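Local coordinates for phage-like element PBSX protein XepA (PDB 6IA5) that is of unknown function, does not seem to take part in host cell lysis, and assembles as a pentamer of all-beta subunits, at residues I67-G72 / T109-L114; D88-W93 / K116-F121. All blocks are in the same frame, centred on the assembly; numbering follows the deposited sequence.

Interaction 1 (I67-G72 / T109-L114). With ACT (acetate ion), chain B.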
ATOM      1  N   ILE E  67      -3.676 -30.820  -4.674  1.00 32.81           N
ATOM      2  CA  ILE E  67      -2.600 -30.089  -5.331  1.00 30.92           C
ATOM      3  C   ILE E  67      -3.145 -28.788  -5.913  1.00 30.73           C
ATOM      4  O   ILE E  67      -4.087 -28.816  -6.702  1.00 27.80           O
ATOM      5  CB  ILE E  67      -1.895 -30.947  -6.406  1.00 30.76           C
ATOM      6  CG1 ILE E  67      -1.374 -32.283  -5.852  1.00 34.30           C
ATOM      7  CG2 ILE E  67      -0.781 -30.155  -7.064  1.00 25.83           C
ATOM      8  CD1 ILE E  67      -0.533 -32.144  -4.590  1.00 32.76           C
ATOM      9  N   SER E  68      -2.519 -27.653  -5.544  1.00 28.29           N
ATOM     10  CA  SER E  68      -2.948 -26.341  -6.021  1.00 29.68           C
ATOM     11  C   SER E  68      -1.979 -25.761  -7.057  1.00 26.92           C
ATOM     12  O   SER E  68      -2.368 -24.892  -7.834  1.00 30.76           O
ATOM     13  CB  SER E  68      -3.111 -25.400  -4.845  1.00 29.78           C
ATOM     14  OG  SER E  68      -1.836 -25.235  -4.231  1.00 32.51           O
ATOM     15  N   LYS E  69      -0.711 -26.199  -7.043  1.00 27.01           N
ATOM     16  CA  LYS E  69       0.308 -25.528  -7.853  1.00 24.94           C
ATOM     17  C   LYS E  69       1.468 -26.480  -8.115  1.00 23.97           C
ATOM     18  O   LYS E  69       1.656 -27.476  -7.404  1.00 24.85           O
ATOM     19  CB  LYS E  69       0.850 -24.270  -7.138  1.00 25.54           C
ATOM     20  CG  LYS E  69       1.494 -24.516  -5.781  1.00 22.79           C
ATOM     21  CD  LYS E  69       1.963 -23.213  -5.098  1.00 24.77           C
ATOM     22  CE  LYS E  69       2.696 -23.487  -3.804  1.00 24.29           C
ATOM     23  NZ  LYS E  69       3.024 -22.237  -3.065  1.00 25.44           N
ATOM     24  N   VAL E  70       2.263 -26.155  -9.139  1.00 26.50           N
ATOM     25  CA  VAL E  70       3.334 -27.036  -9.561  1.00 25.75           C
ATOM     26  C   VAL E  70       4.490 -26.185 -10.063  1.00 26.08           C
ATOM     27  O   VAL E  70       4.282 -25.085 -10.576  1.00 30.64           O
ATOM     28  CB  VAL E  70       2.850 -28.056 -10.625  1.00 30.11           C
ATOM     29  CG1 VAL E  70       2.433 -27.406 -11.936  1.00 26.36           C
ATOM     30  CG2 VAL E  70       3.891 -29.148 -10.885  1.00 29.09           C
ATOM     31  N   LYS E  71       5.706 -26.702  -9.885  1.00 26.06           N
ATOM     32  CA  LYS E  71       6.891 -26.007 -10.354  1.00 26.57           C
ATOM     33  C   LYS E  71       7.879 -27.055 -10.839  1.00 29.28           C
ATOM     34  O   LYS E  71       7.953 -28.142 -10.260  1.00 28.40           O
ATOM     35  CB  LYS E  71       7.502 -25.159  -9.234  1.00 26.67           C
ATOM     36  CG  LYS E  71       8.689 -24.307  -9.659  1.00 26.17           C
ATOM     37  CD  LYS E  71       9.130 -23.344  -8.573  1.00 29.43           C
ATOM     38  CE  LYS E  71      10.242 -22.440  -9.072  1.00 30.40           C
ATOM     39  NZ  LYS E  71      10.692 -21.538  -8.014  1.00 38.45           N
ATOM     40  N   GLY E  72       8.656 -26.704 -11.875  1.00 30.38           N
ATOM     41  CA  GLY E  72       9.596 -27.650 -12.456  1.00 29.58           C
ATOM     42  C   GLY E  72      11.013 -27.095 -12.580  1.00 34.71           C
ATOM     43  O   GLY E  72      11.206 -25.879 -12.685  1.00 32.15           O
ATOM     44  N   THR E 109      10.758 -23.346 -14.006  1.00 30.53           N
ATOM     45  CA  THR E 109       9.520 -22.637 -14.318  1.00 30.41           C
ATOM     46  C   THR E 109       9.179 -21.714 -13.147  1.00 30.77           C
ATOM     47  O   THR E 109       9.845 -21.746 -12.123  1.00 32.68           O
ATOM     48  CB  THR E 109       8.379 -23.634 -14.567  1.00 34.31           C
ATOM     49  OG1 THR E 109       7.982 -24.202 -13.309  1.00 32.34           O
ATOM     50  CG2 THR E 109       8.788 -24.757 -15.507  1.00 31.21           C
ATOM     51  N   ASP E 110       8.132 -20.905 -13.287  1.00 29.66           N
ATOM     52  CA  ASP E 110       7.490 -20.294 -12.137  1.00 32.78           C
ATOM     53  C   ASP E 110       6.601 -21.322 -11.441  1.00 31.30           C
ATOM     54  O   ASP E 110       6.337 -22.387 -11.995  1.00 31.46           O
ATOM     55  CB  ASP E 110       6.602 -19.142 -12.601  1.00 35.63           C
ATOM     56  CG  ASP E 110       7.395 -17.942 -13.089  1.00 37.85           C
ATOM     57  OD1 ASP E 110       8.609 -17.890 -12.833  1.00 42.77           O
ATOM     58  OD2 ASP E 110       6.784 -17.058 -13.697  1.00 44.77           O
ATOM     59  N   TRP E 111       6.111 -20.983 -10.238  1.00 27.84           N
ATOM     60  CA  TRP E 111       4.974 -21.697  -9.691  1.00 27.37           C
ATOM     61  C   TRP E 111       3.791 -21.470 -10.625  1.00 30.35           C
ATOM     62  O   TRP E 111       3.464 -20.317 -10.925  1.00 29.99           O
ATOM     63  CB  TRP E 111       4.646 -21.211  -8.261  1.00 26.78           C
ATOM     64  CG  TRP E 111       5.591 -21.774  -7.249  1.00 26.76           C
ATOM     65  CD1 TRP E 111       6.634 -21.131  -6.637  1.00 24.87           C
ATOM     66  CD2 TRP E 111       5.605 -23.139  -6.781  1.00 25.64           C
ATOM     67  NE1 TRP E 111       7.290 -22.008  -5.796  1.00 28.24           N
ATOM     68  CE2 TRP E 111       6.672 -23.244  -5.858  1.00 27.14           C
ATOM     69  CE3 TRP E 111       4.843 -24.286  -7.075  1.00 26.30           C
ATOM     70  CZ2 TRP E 111       6.976 -24.449  -5.216  1.00 28.40           C
ATOM     71  CZ3 TRP E 111       5.134 -25.474  -6.421  1.00 28.80           C
ATOM     72  CH2 TRP E 111       6.189 -25.556  -5.502  1.00 27.89           C
ATOM     73  N   VAL E 112       3.178 -22.568 -11.076  1.00 27.17           N
ATOM     74  CA  VAL E 112       1.989 -22.500 -11.899  1.00 29.85           C
ATOM     75  C   VAL E 112       0.809 -22.957 -11.049  1.00 28.03           C
ATOM     76  O   VAL E 112       0.831 -24.068 -10.519  1.00 30.66           O
ATOM     77  CB  VAL E 112       2.158 -23.388 -13.148  1.00 29.08           C
ATOM     78  CG1 VAL E 112       0.837 -23.593 -13.895  1.00 33.32           C
ATOM     79  CG2 VAL E 112       3.246 -22.848 -14.066  1.00 29.65           C
ATOM     80  N   TYR E 113      -0.191 -22.078 -10.902  1.00 29.02           N
ATOM     81  CA  TYR E 113      -1.384 -22.372 -10.121  1.00 32.07           C
ATOM     82  C   TYR E 113      -2.365 -23.071 -11.054  1.00 34.27           C
ATOM     83  O   TYR E 113      -2.670 -22.543 -12.122  1.00 30.77           O
ATOM     84  CB  TYR E 113      -1.936 -21.101  -9.464  1.00 30.17           C
ATOM     85  CG  TYR E 113      -1.076 -20.642  -8.312  1.00 30.68           C
ATOM     86  CD1 TYR E 113       0.142 -20.009  -8.542  1.00 27.92           C
ATOM     87  CD2 TYR E 113      -1.429 -20.923  -6.995  1.00 28.27           C
ATOM     88  CE1 TYR E 113       0.968 -19.610  -7.492  1.00 26.83           C
ATOM     89  CE2 TYR E 113      -0.615 -20.532  -5.935  1.00 27.31           C
ATOM     90  CZ  TYR E 113       0.576 -19.870  -6.188  1.00 27.89           C
ATOM     91  OH  TYR E 113       1.380 -19.504  -5.152  1.00 31.34           O
ATOM     92  N   LEU E 114      -2.828 -24.260 -10.642  1.00 32.60           N
ATOM     93  CA  LEU E 114      -3.528 -25.158 -11.542  1.00 35.05           C
ATOM     94  C   LEU E 114      -5.029 -24.883 -11.488  1.00 36.24           C
ATOM     95  O   LEU E 114      -5.545 -24.432 -10.458  1.00 37.04           O
ATOM     96  CB  LEU E 114      -3.217 -26.586 -11.091  1.00 32.74           C
ATOM     97  CG  LEU E 114      -1.743 -26.978 -11.213  1.00 36.26           C
ATOM     98  CD1 LEU E 114      -1.511 -28.316 -10.531  1.00 35.83           C
ATOM     99  CD2 LEU E 114      -1.304 -27.015 -12.689  1.00 35.14           C
TER
HETATM  100  C   ACT B 303       8.192 -18.284  -8.632  1.00 40.00           C
HETATM  101  O   ACT B 303       8.303 -17.831  -7.475  1.00 58.64           O
HETATM  102  OXT ACT B 303       7.097 -18.248  -9.241  1.00 38.09           O
HETATM  103  CH3 ACT B 303       9.442 -18.843  -9.210  1.00 49.46           C
HETATM  104  O   HOH W   1      -4.696 -23.758  -7.928  1.00 31.40           O
HETATM  105  O   HOH W   2       3.785 -20.179  -4.521  1.00 32.02           O

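Interaction 2 (D88-W93 / K116-F121). With ACT (acetate ion), chain C.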
ATOM      1  N   ASP E  88      -8.703 -31.508 -18.338  1.00 38.29           N
ATOM      2  CA  ASP E  88      -9.862 -31.897 -17.553  1.00 40.94           C
ATOM      3  C   ASP E  88     -10.238 -33.356 -17.768  1.00 45.63           C
ATOM      4  O   ASP E  88     -10.964 -33.913 -16.949  1.00 52.02           O
ATOM      5  CB  ASP E  88     -11.019 -30.913 -17.713  1.00 44.27           C
ATOM      6  CG  ASP E  88     -10.992 -29.884 -16.587  1.00 44.36           C
ATOM      7  OD1 ASP E  88     -10.707 -30.300 -15.413  1.00 38.08           O
ATOM      8  OD2 ASP E  88     -11.194 -28.690 -16.890  1.00 47.81           O
ATOM      9  N   ASN E  89      -9.726 -33.994 -18.833  1.00 44.90           N
ATOM     10  CA  ASN E  89     -10.130 -35.376 -19.085  1.00 43.42           C
ATOM     11  C   ASN E  89      -8.945 -36.338 -19.118  1.00 50.22           C
ATOM     12  O   ASN E  89      -9.132 -37.515 -19.398  1.00 48.36           O
ATOM     13  CB  ASN E  89     -10.957 -35.508 -20.367  1.00 44.18           C
ATOM     14  CG  ASN E  89     -10.236 -34.977 -21.587  1.00 50.27           C
ATOM     15  OD1 ASN E  89      -9.014 -34.879 -21.599  1.00 42.55           O
ATOM     16  ND2 ASN E  89     -10.984 -34.610 -22.617  1.00 52.35           N
ATOM     17  N   ASN E  90      -7.721 -35.845 -18.867  1.00 48.33           N
ATOM     18  CA  ASN E  90      -6.536 -36.689 -18.875  1.00 43.87           C
ATOM     19  C   ASN E  90      -6.313 -37.271 -20.272  1.00 44.61           C
ATOM     20  O   ASN E  90      -5.753 -38.357 -20.419  1.00 43.30           O
ATOM     21  CB  ASN E  90      -6.600 -37.789 -17.810  1.00 38.66           C
ATOM     22  CG  ASN E  90      -5.236 -38.392 -17.526  1.00 49.63           C
ATOM     23  OD1 ASN E  90      -4.197 -37.800 -17.837  1.00 46.75           O
ATOM     24  ND2 ASN E  90      -5.210 -39.580 -16.945  1.00 44.41           N
ATOM     25  N   ASN E  91      -6.734 -36.529 -21.298  1.00 48.09           N
ATOM     26  CA  ASN E  91      -6.648 -37.017 -22.662  1.00 50.93           C
ATOM     27  C   ASN E  91      -6.267 -35.867 -23.590  1.00 47.53           C
ATOM     28  O   ASN E  91      -5.330 -35.972 -24.365  1.00 43.96           O
ATOM     29  CB  ASN E  91      -7.963 -37.653 -23.116  1.00 59.51           C
ATOM     30  CG  ASN E  91      -7.808 -38.298 -24.474  1.00 65.98           C
ATOM     31  OD1 ASN E  91      -7.001 -39.214 -24.640  1.00 76.28           O
ATOM     32  ND2 ASN E  91      -8.541 -37.796 -25.455  1.00 74.73           N
ATOM     33  N   VAL E  92      -7.012 -34.761 -23.525  1.00 39.89           N
ATOM     34  CA  VAL E  92      -6.678 -33.590 -24.318  1.00 40.05           C
ATOM     35  C   VAL E  92      -6.018 -32.565 -23.391  1.00 43.16           C
ATOM     36  O   VAL E  92      -6.553 -32.251 -22.324  1.00 43.64           O
ATOM     37  CB  VAL E  92      -7.938 -33.043 -25.013  1.00 41.32           C
ATOM     38  CG1 VAL E  92      -7.677 -31.729 -25.730  1.00 38.62           C
ATOM     39  CG2 VAL E  92      -8.560 -34.093 -25.940  1.00 45.86           C
ATOM     40  N   TRP E  93      -4.850 -32.062 -23.815  1.00 42.51           N
ATOM     41  CA  TRP E  93      -3.945 -31.269 -22.988  1.00 43.73           C
ATOM     42  C   TRP E  93      -3.853 -29.846 -23.538  1.00 43.29           C
ATOM     43  O   TRP E  93      -3.770 -29.659 -24.745  1.00 43.15           O
ATOM     44  CB  TRP E  93      -2.570 -31.957 -22.919  1.00 37.42           C
ATOM     45  CG  TRP E  93      -2.662 -33.214 -22.110  1.00 40.34           C
ATOM     46  CD1 TRP E  93      -2.952 -34.472 -22.567  1.00 44.03           C
ATOM     47  CD2 TRP E  93      -2.560 -33.330 -20.674  1.00 40.09           C
ATOM     48  NE1 TRP E  93      -3.009 -35.366 -21.525  1.00 39.34           N
ATOM     49  CE2 TRP E  93      -2.776 -34.693 -20.347  1.00 39.74           C
ATOM     50  CE3 TRP E  93      -2.289 -32.425 -19.633  1.00 39.57           C
ATOM     51  CZ2 TRP E  93      -2.723 -35.165 -19.032  1.00 33.92           C
ATOM     52  CZ3 TRP E  93      -2.250 -32.894 -18.331  1.00 37.27           C
ATOM     53  CH2 TRP E  93      -2.471 -34.244 -18.033  1.00 37.76           C
ATOM     54  N   LYS E 116      -7.344 -27.068 -14.018  1.00 38.63           N
ATOM     55  CA  LYS E 116      -8.018 -28.264 -14.499  1.00 38.18           C
ATOM     56  C   LYS E 116      -7.673 -29.420 -13.567  1.00 39.29           C
ATOM     57  O   LYS E 116      -6.836 -29.274 -12.682  1.00 38.60           O
ATOM     58  CB  LYS E 116      -7.591 -28.553 -15.940  1.00 38.19           C
ATOM     59  CG  LYS E 116      -7.769 -27.372 -16.876  1.00 37.75           C
ATOM     60  CD  LYS E 116      -7.622 -27.725 -18.323  1.00 39.58           C
ATOM     61  CE  LYS E 116      -7.896 -26.501 -19.181  1.00 38.86           C
ATOM     62  NZ  LYS E 116      -7.653 -26.789 -20.615  1.00 45.32           N
ATOM     63  N   ARG E 117      -8.267 -30.588 -13.820  1.00 33.25           N
ATOM     64  CA  ARG E 117      -8.142 -31.702 -12.902  1.00 36.65           C
ATOM     65  C   ARG E 117      -6.739 -32.331 -12.915  1.00 37.42           C
ATOM     66  O   ARG E 117      -6.251 -32.757 -11.869  1.00 36.87           O
ATOM     67  CB  ARG E 117      -9.253 -32.717 -13.155  1.00 37.16           C
ATOM     68  CG  ARG E 117      -9.166 -33.909 -12.218  1.00 38.92           C
ATOM     69  CD  ARG E 117     -10.422 -34.745 -12.288  1.00 40.39           C
ATOM     70  NE  ARG E 117     -10.141 -35.913 -11.477  1.00 37.10           N
ATOM     71  CZ  ARG E 117     -11.008 -36.890 -11.243  1.00 40.99           C
ATOM     72  NH1 ARG E 117     -12.201 -36.873 -11.803  1.00 38.41           N
ATOM     73  NH2 ARG E 117     -10.670 -37.892 -10.455  1.00 38.90           N
ATOM     74  N   TYR E 118      -6.098 -32.409 -14.087  1.00 33.35           N
ATOM     75  CA  TYR E 118      -4.860 -33.158 -14.265  1.00 34.53           C
ATOM     76  C   TYR E 118      -3.761 -32.217 -14.739  1.00 32.36           C
ATOM     77  O   TYR E 118      -4.033 -31.297 -15.517  1.00 33.80           O
ATOM     78  CB  TYR E 118      -5.034 -34.253 -15.331  1.00 34.76           C
ATOM     79  CG  TYR E 118      -6.124 -35.244 -15.011  1.00 36.99           C
ATOM     80  CD1 TYR E 118      -5.860 -36.359 -14.228  1.00 38.16           C
ATOM     81  CD2 TYR E 118      -7.423 -35.048 -15.456  1.00 38.18           C
ATOM     82  CE1 TYR E 118      -6.858 -37.267 -13.909  1.00 42.96           C
ATOM     83  CE2 TYR E 118      -8.433 -35.941 -15.145  1.00 39.30           C
ATOM     84  CZ  TYR E 118      -8.140 -37.058 -14.380  1.00 42.33           C
ATOM     85  OH  TYR E 118      -9.116 -37.950 -14.060  1.00 48.93           O
ATOM     86  N   TYR E 119      -2.531 -32.474 -14.277  1.00 31.10           N
ATOM     87  CA  TYR E 119      -1.362 -31.725 -14.721  1.00 31.72           C
ATOM     88  C   TYR E 119      -0.308 -32.718 -15.207  1.00 34.63           C
ATOM     89  O   TYR E 119      -0.343 -33.892 -14.821  1.00 31.61           O
ATOM     90  CB  TYR E 119      -0.819 -30.810 -13.605  1.00 28.81           C
ATOM     91  CG  TYR E 119      -0.405 -31.513 -12.337  1.00 30.07           C
ATOM     92  CD1 TYR E 119      -1.341 -31.824 -11.353  1.00 29.21           C
ATOM     93  CD2 TYR E 119       0.918 -31.888 -12.114  1.00 28.77           C
ATOM     94  CE1 TYR E 119      -0.979 -32.491 -10.191  1.00 27.33           C
ATOM     95  CE2 TYR E 119       1.294 -32.539 -10.944  1.00 27.38           C
ATOM     96  CZ  TYR E 119       0.344 -32.842  -9.981  1.00 29.38           C
ATOM     97  OH  TYR E 119       0.713 -33.519  -8.853  1.00 30.76           O
ATOM     98  N   ARG E 120       0.641 -32.230 -16.030  1.00 31.42           N
ATOM     99  CA  ARG E 120       1.797 -33.029 -16.391  1.00 33.05           C
ATOM    100  C   ARG E 120       2.903 -32.106 -16.879  1.00 29.89           C
ATOM    101  O   ARG E 120       2.642 -30.962 -17.274  1.00 33.28           O
ATOM    102  CB  ARG E 120       1.444 -34.006 -17.534  1.00 33.41           C
ATOM    103  CG  ARG E 120       1.372 -33.332 -18.899  1.00 35.70           C
ATOM    104  CD  ARG E 120       1.087 -34.345 -20.007  1.00 39.74           C
ATOM    105  NE  ARG E 120       1.019 -33.671 -21.296  1.00 39.40           N
ATOM    106  CZ  ARG E 120       0.651 -34.265 -22.433  1.00 41.44           C
ATOM    107  NH1 ARG E 120       0.367 -35.553 -22.439  1.00 34.75           N
ATOM    108  NH2 ARG E 120       0.548 -33.567 -23.552  1.00 37.61           N
ATOM    109  N   PHE E 121       4.134 -32.626 -16.823  1.00 27.55           N
ATOM    110  CA  PHE E 121       5.254 -32.046 -17.532  1.00 31.96           C
ATOM    111  C   PHE E 121       5.439 -32.828 -18.830  1.00 33.86           C
ATOM    112  O   PHE E 121       5.294 -34.051 -18.854  1.00 35.64           O
ATOM    113  CB  PHE E 121       6.537 -32.157 -16.700  1.00 33.00           C
ATOM    114  CG  PHE E 121       6.631 -31.199 -15.532  1.00 33.12           C
ATOM    115  CD1 PHE E 121       5.569 -30.363 -15.196  1.00 31.76           C
ATOM    116  CD2 PHE E 121       7.785 -31.147 -14.766  1.00 33.31           C
ATOM    117  CE1 PHE E 121       5.663 -29.494 -14.109  1.00 32.03           C
ATOM    118  CE2 PHE E 121       7.869 -30.288 -13.673  1.00 35.21           C
ATOM    119  CZ  PHE E 121       6.813 -29.469 -13.345  1.00 32.44           C
TER
HETATM  120  C   ACT C 305      -9.400 -30.110 -21.736  1.00 65.84           C
HETATM  121  O   ACT C 305      -9.625 -31.333 -21.539  1.00 64.72           O
HETATM  122  OXT ACT C 305      -9.347 -29.343 -20.768  1.00 70.17           O
HETATM  123  CH3 ACT C 305      -9.198 -29.485 -23.105  1.00 63.55           C

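Interaction 1 (I67-G72 / T109-L114)
Val-70 and Val-112 form an antiparallel hydrogen-bonded pair: Val-112 N gives a nearly straight bond to Val-70 O (2.8 Å, 174°), and Val-70 N returns one to Val-112 O. Leu-114 N meets Ser-68 O from above its carbonyl plane at 2.9 Å. Trp-111 N donates to OXT of an acetate, probably from the crystallisation liquor, at 3.1 Å. Thr-109 N bonds Gly-72 O, and Thr-109 OG1 (chi1 73°) accepts from Gly-72 N and donates to Asp-110 O, doing the work of a backbone carbonyl. These bonds join strand 107-113, outermost of its sheet within this chain, to strand 69-76 in a beta-sandwich. On the face turned to the second sheet, branched valines fill the core, Val-70 CG1 touching Leu-114 CD2 at 3.8 Å. The other face carries Trp-111 between lysines whose long methylene chains suit its flat ring: Lys-71 CB lies 3.6 Å from the six-membered centroid, while Lys-69 CE and NZ cover the opposite side in CH-pi and cation-pi contacts. Lys-69 CB also lies over the Tyr-113 ring. Asp-145 of a second subunit forms a salt bridge with Lys-69 NZ and a hydrogen bond with Tyr-113 OH; Glu-143 O there also accepts from NZ, and water 2 bridges NZ and OH.

Interaction 2 (D88-W93 / K116-F121)
Lys-116 sends its extended chain across the carboxylate of Asp-88 at about a right angle, CB and CG against the acid; NZ lies 3.1 Å from acetate OXT and also bonds Thr-94 OG1. The same acetate, probably from the crystallisation liquor, accepts weakly from Asp-88 N. Arg-117 N donates to Asp-88 OD1 at 2.9 Å, meeting the oxygen from 44° above the carboxylate plane; OD1 also accepts from Leu-106 N of a neighbouring subunit, so two backbone N-H groups grip it. The guanidinium of Arg-117 turns to Asp-60. Tyr-118 begins the strand and offers a ring face to Asn-90, whose CB sits 3.6 Å from the ring centroid, with the amide nearly parallel to the ring (14°). Arg-117 CG lies against the opposite face, Asp-88 O approaches the edge in plane, and Trp-93 CH2 packs on Tyr-118 CB at 3.7 Å. The backbone of Tyr-119 brushes the six-membered ring of Trp-93. Arg-120 has CG in the crowded position (chi1 77°) and runs straight to NE, laying its guanidinium flat on the indole, with CZ 3.6 Å from the centroid of the five-membered Trp-93 ring and CD over the six-membered one. The stack uses the pi face and leaves the in-plane N-H groups for hydrogen bonding, so NH2 also makes a salt bridge to Glu-85 OE1; together they probably fix the flat end's rotation on the indole, at the end of loop 88-93.

From the N terminus, 67-72 enters strand 69-76, and the chain turns back through strand 80-87 into the loop 88-93. Strands 94-101 and 107-113 then bring 109-114 back to its partner, so interaction 1 closes a loop of 36 intervening residues. A short connection leads to 116-121, where interaction 2 closes one of 22. The segments alternate, so the two loops cross rather than nest. Interaction 1 pairs strands within one sheet; interaction 2 lays the turn of hairpin 80-87/94-101 on strand 118-125 of the other. Between the sheets, Tyr-119 packs on Leu-114, and Phe-121 on Val-70 and Gly-72, joining the contacts through the sandwich core.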